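Long-range contact in lysyl oxidase (Pichia pastoris, PDB 1W7C), which probably oxidises primary amines, lysyl side chains among them, using copper and a topaquinone cofactor built from one of its own residues: residues T184-N196 with V205-G217. Sequence-based numbering, arbitrary orientation.
Sequences TGATVDYGTCNIN and VPTGFFFKFDMTG
Gly-191 and Phe-211 sit opposite each other as a hydrogen-bonded pair where strands 187-195 and 209-214 run antiparallel, and here the packing is tight. The strands are neighbours in a five-stranded antiparallel sheet, probably that of an N3-like domain, away from the copper site; strand 170-180 flanks the first. The Phe-211 ring lies flat on the glycine backbone, with Gly-191 CA 3.9 Å from the ring centroid; any CB on that glycine would run into the ring. The Phe-211 chi1 of 49° sets CG between the backbone N and carbonyl carbon, folding the ring back across the neighbouring strand. Phe-213 repeats the move: Asp-189 CB lies over its face, 4.1 Å from the centroid, while the carboxylate goes on to a salt bridge with Lys-142. Helix 136-150, which carries that lysine, packs on this face through Leu-146. Cys-193, disulfide-bonded to Cys-172, brings SG to the edge of the Phe-211 ring.

The other face is more open to solvent at Val-188 and Lys-212, although Tyr-190 itself is buried, with Pro-349 against it. Lys-212 runs extended over the Tyr-190 ring, its CG 3.8 Å from the centroid. An alanine in place of Tyr-190 would probably leave the lysine's methylene chain without its aromatic support and His-353 without its stacking partner.

Near the corner at Gly-208 the pairing slackens: Cys-193 N reaches Phe-209 O only weakly, at 3.4 Å. Side chains reinforce it: Thr-192 OG1 donates to Phe-209 O (2.7 Å), and Cys-193 O accepts from both Thr-207 N and Thr-207 OG1. The chemistry thus implies a sheet fastened to helix 136-150 by aromatic rings and the Asp-189 to Lys-142 salt bridge, with threonine hydroxyls bridging the bend.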
# COMPACT_ATOMS: atom_id res chain seq x y z
N THR A 184 -43.94 6.63 15.23
CA THR A 184 -44.66 7.74 15.86
C THR A 184 -44.89 8.95 14.95
O THR A 184 -45.70 9.82 15.27
CB THR A 184 -43.89 8.23 17.10
OG1 THR A 184 -42.64 8.79 16.70
CG2 THR A 184 -43.51 7.07 18.03
N GLY A 185 -44.16 9.02 13.84
CA GLY A 185 -44.14 10.19 12.97
C GLY A 185 -43.23 11.33 13.37
O GLY A 185 -43.07 12.29 12.63
N ALA A 186 -42.66 11.27 14.56
CA ALA A 186 -41.78 12.32 15.06
C ALA A 186 -40.43 12.35 14.39
O ALA A 186 -39.85 11.31 14.09
CB ALA A 186 -41.60 12.16 16.57
N THR A 187 -39.91 13.56 14.22
CA THR A 187 -38.56 13.80 13.74
C THR A 187 -37.86 14.65 14.76
O THR A 187 -38.28 15.77 15.04
CB THR A 187 -38.60 14.50 12.38
OG1 THR A 187 -39.38 13.69 11.48
CG2 THR A 187 -37.18 14.70 11.77
N VAL A 188 -36.77 14.11 15.29
CA VAL A 188 -35.94 14.81 16.25
C VAL A 188 -34.50 14.93 15.75
O VAL A 188 -34.12 14.33 14.75
CB VAL A 188 -36.00 14.16 17.65
CG1 VAL A 188 -37.43 14.04 18.11
CG2 VAL A 188 -35.32 12.79 17.64
N ASP A 189 -33.72 15.73 16.45
CA ASP A 189 -32.34 15.94 16.07
C ASP A 189 -31.57 16.45 17.29
O ASP A 189 -32.13 17.15 18.13
CB ASP A 189 -32.31 16.96 14.89
CG ASP A 189 -31.03 16.96 14.09
OD1 ASP A 189 -30.14 16.09 14.30
OD2 ASP A 189 -30.86 17.80 13.17
N TYR A 190 -30.32 16.05 17.39
CA TYR A 190 -29.44 16.52 18.43
C TYR A 190 -28.54 17.61 17.85
O TYR A 190 -28.47 17.82 16.65
CB TYR A 190 -28.60 15.37 18.98
CG TYR A 190 -29.40 14.39 19.82
CD1 TYR A 190 -30.09 13.33 19.24
CD2 TYR A 190 -29.48 14.51 21.21
CE1 TYR A 190 -30.81 12.44 20.00
CE2 TYR A 190 -30.19 13.59 21.99
CZ TYR A 190 -30.85 12.56 21.38
OH TYR A 190 -31.54 11.67 22.17
N GLY A 191 -27.85 18.31 18.74
CA GLY A 191 -26.94 19.36 18.34
C GLY A 191 -25.95 19.73 19.41
O GLY A 191 -26.03 19.23 20.55
N THR A 192 -24.97 20.55 19.02
CA THR A 192 -23.98 21.03 19.96
C THR A 192 -23.52 22.41 19.57
O THR A 192 -23.99 22.97 18.58
CB THR A 192 -22.79 20.05 20.05
OG1 THR A 192 -21.99 20.35 21.20
CG2 THR A 192 -21.85 20.15 18.82
N CYS A 193 -22.60 22.96 20.37
CA CYS A 193 -21.99 24.24 20.08
C CYS A 193 -20.47 24.12 20.06
O CYS A 193 -19.88 23.34 20.82
CB CYS A 193 -22.39 25.28 21.14
SG CYS A 193 -24.15 25.59 21.31
N ASN A 194 -19.84 24.90 19.19
CA ASN A 194 -18.39 24.93 19.06
C ASN A 194 -17.92 26.38 19.10
O ASN A 194 -18.65 27.29 18.65
CB ASN A 194 -17.94 24.31 17.73
CG ASN A 194 -18.31 22.85 17.61
OD1 ASN A 194 -19.49 22.49 17.64
ND2 ASN A 194 -17.31 22.00 17.42
N ILE A 195 -16.73 26.61 19.62
CA ILE A 195 -16.19 27.97 19.68
C ILE A 195 -15.88 28.45 18.24
O ILE A 195 -15.34 27.69 17.44
CB ILE A 195 -14.90 28.01 20.55
CG1 ILE A 195 -15.15 27.45 21.96
CG2 ILE A 195 -14.33 29.42 20.58
CD1 ILE A 195 -16.05 28.25 22.82
N ASN A 196 -16.21 29.70 17.93
CA ASN A 196 -15.88 30.26 16.62
C ASN A 196 -14.38 30.49 16.52
O ASN A 196 -13.75 30.94 17.47
CB ASN A 196 -16.53 31.63 16.38
CG ASN A 196 -18.04 31.59 16.35
OD1 ASN A 196 -18.65 30.54 16.14
ND2 ASN A 196 -18.65 32.75 16.54
N VAL A 205 -12.69 22.62 18.78
CA VAL A 205 -13.17 23.30 19.98
C VAL A 205 -14.66 23.07 20.24
O VAL A 205 -15.45 24.02 20.39
CB VAL A 205 -12.81 24.80 19.93
CG1 VAL A 205 -11.33 25.00 20.22
CG2 VAL A 205 -13.13 25.40 18.57
N PRO A 206 -15.05 21.79 20.34
CA PRO A 206 -16.39 21.44 20.78
C PRO A 206 -16.55 21.72 22.27
O PRO A 206 -15.65 21.43 23.07
CB PRO A 206 -16.46 19.93 20.53
CG PRO A 206 -15.03 19.44 20.73
CD PRO A 206 -14.20 20.59 20.18
N THR A 207 -17.70 22.28 22.64
CA THR A 207 -17.91 22.77 24.02
C THR A 207 -18.44 21.77 25.03
O THR A 207 -18.40 22.03 26.22
CB THR A 207 -18.89 23.94 24.01
OG1 THR A 207 -20.17 23.50 23.53
CG2 THR A 207 -18.43 25.05 23.07
N GLY A 208 -18.98 20.65 24.56
CA GLY A 208 -19.66 19.71 25.44
C GLY A 208 -21.04 20.17 25.88
O GLY A 208 -21.64 19.56 26.77
N PHE A 209 -21.57 21.22 25.24
CA PHE A 209 -22.96 21.60 25.47
C PHE A 209 -23.82 21.00 24.36
O PHE A 209 -23.56 21.25 23.19
CB PHE A 209 -23.13 23.11 25.49
CG PHE A 209 -24.51 23.53 25.83
CD1 PHE A 209 -24.92 23.57 27.13
CD2 PHE A 209 -25.45 23.79 24.83
CE1 PHE A 209 -26.19 23.92 27.45
CE2 PHE A 209 -26.75 24.13 25.16
CZ PHE A 209 -27.11 24.19 26.47
N PHE A 210 -24.82 20.22 24.72
CA PHE A 210 -25.66 19.51 23.76
C PHE A 210 -27.14 19.85 23.96
O PHE A 210 -27.57 20.32 25.01
CB PHE A 210 -25.47 17.99 23.92
CG PHE A 210 -24.02 17.56 23.87
CD1 PHE A 210 -23.32 17.30 25.04
CD2 PHE A 210 -23.33 17.52 22.66
CE1 PHE A 210 -21.99 16.95 24.99
CE2 PHE A 210 -22.00 17.14 22.61
CZ PHE A 210 -21.32 16.88 23.76
N PHE A 211 -27.92 19.54 22.94
CA PHE A 211 -29.34 19.74 22.98
C PHE A 211 -30.05 18.80 22.01
O PHE A 211 -29.42 18.17 21.15
CB PHE A 211 -29.72 21.21 22.69
CG PHE A 211 -29.04 21.77 21.48
CD1 PHE A 211 -29.61 21.64 20.22
CD2 PHE A 211 -27.85 22.47 21.60
CE1 PHE A 211 -28.96 22.15 19.09
CE2 PHE A 211 -27.20 22.97 20.49
CZ PHE A 211 -27.76 22.84 19.24
N LYS A 212 -31.36 18.72 22.17
CA LYS A 212 -32.22 17.84 21.39
C LYS A 212 -33.51 18.58 21.13
O LYS A 212 -34.08 19.16 22.04
CB LYS A 212 -32.51 16.54 22.13
CG LYS A 212 -33.29 15.51 21.31
CD LYS A 212 -33.79 14.36 22.18
CE LYS A 212 -34.54 13.33 21.38
NZ LYS A 212 -35.14 12.24 22.20
N PHE A 213 -33.97 18.54 19.89
CA PHE A 213 -35.20 19.21 19.50
C PHE A 213 -36.08 18.35 18.61
O PHE A 213 -35.62 17.42 17.98
CB PHE A 213 -34.93 20.59 18.87
CG PHE A 213 -34.08 20.56 17.62
CD1 PHE A 213 -34.66 20.62 16.38
CD2 PHE A 213 -32.68 20.51 17.70
CE1 PHE A 213 -33.88 20.64 15.23
CE2 PHE A 213 -31.89 20.52 16.55
CZ PHE A 213 -32.49 20.58 15.33
N ASP A 214 -37.37 18.63 18.68
CA ASP A 214 -38.38 18.04 17.83
C ASP A 214 -38.67 19.04 16.71
O ASP A 214 -39.03 20.20 16.96
CB ASP A 214 -39.65 17.78 18.63
CG ASP A 214 -40.68 17.05 17.82
OD1 ASP A 214 -41.08 17.57 16.79
OD2 ASP A 214 -41.17 15.97 18.17
N MET A 215 -38.46 18.59 15.48
CA MET A 215 -38.67 19.41 14.28
C MET A 215 -39.68 18.73 13.35
O MET A 215 -39.55 18.81 12.12
CB MET A 215 -37.32 19.65 13.56
CG MET A 215 -36.53 18.38 13.30
SD MET A 215 -35.13 18.61 12.18
CE MET A 215 -35.98 19.04 10.65
N THR A 216 -40.71 18.13 13.93
CA THR A 216 -41.74 17.42 13.16
C THR A 216 -42.63 18.40 12.40
O THR A 216 -43.09 19.39 12.96
CB THR A 216 -42.61 16.57 14.08
OG1 THR A 216 -41.78 15.69 14.87
CG2 THR A 216 -43.54 15.63 13.26
N GLY A 217 -42.85 18.12 11.13
CA GLY A 217 -43.83 18.83 10.32
C GLY A 217 -43.27 20.10 9.69
O GLY A 217 -42.19 20.55 10.03
O HOH W 1 -19.50 19.51 22.04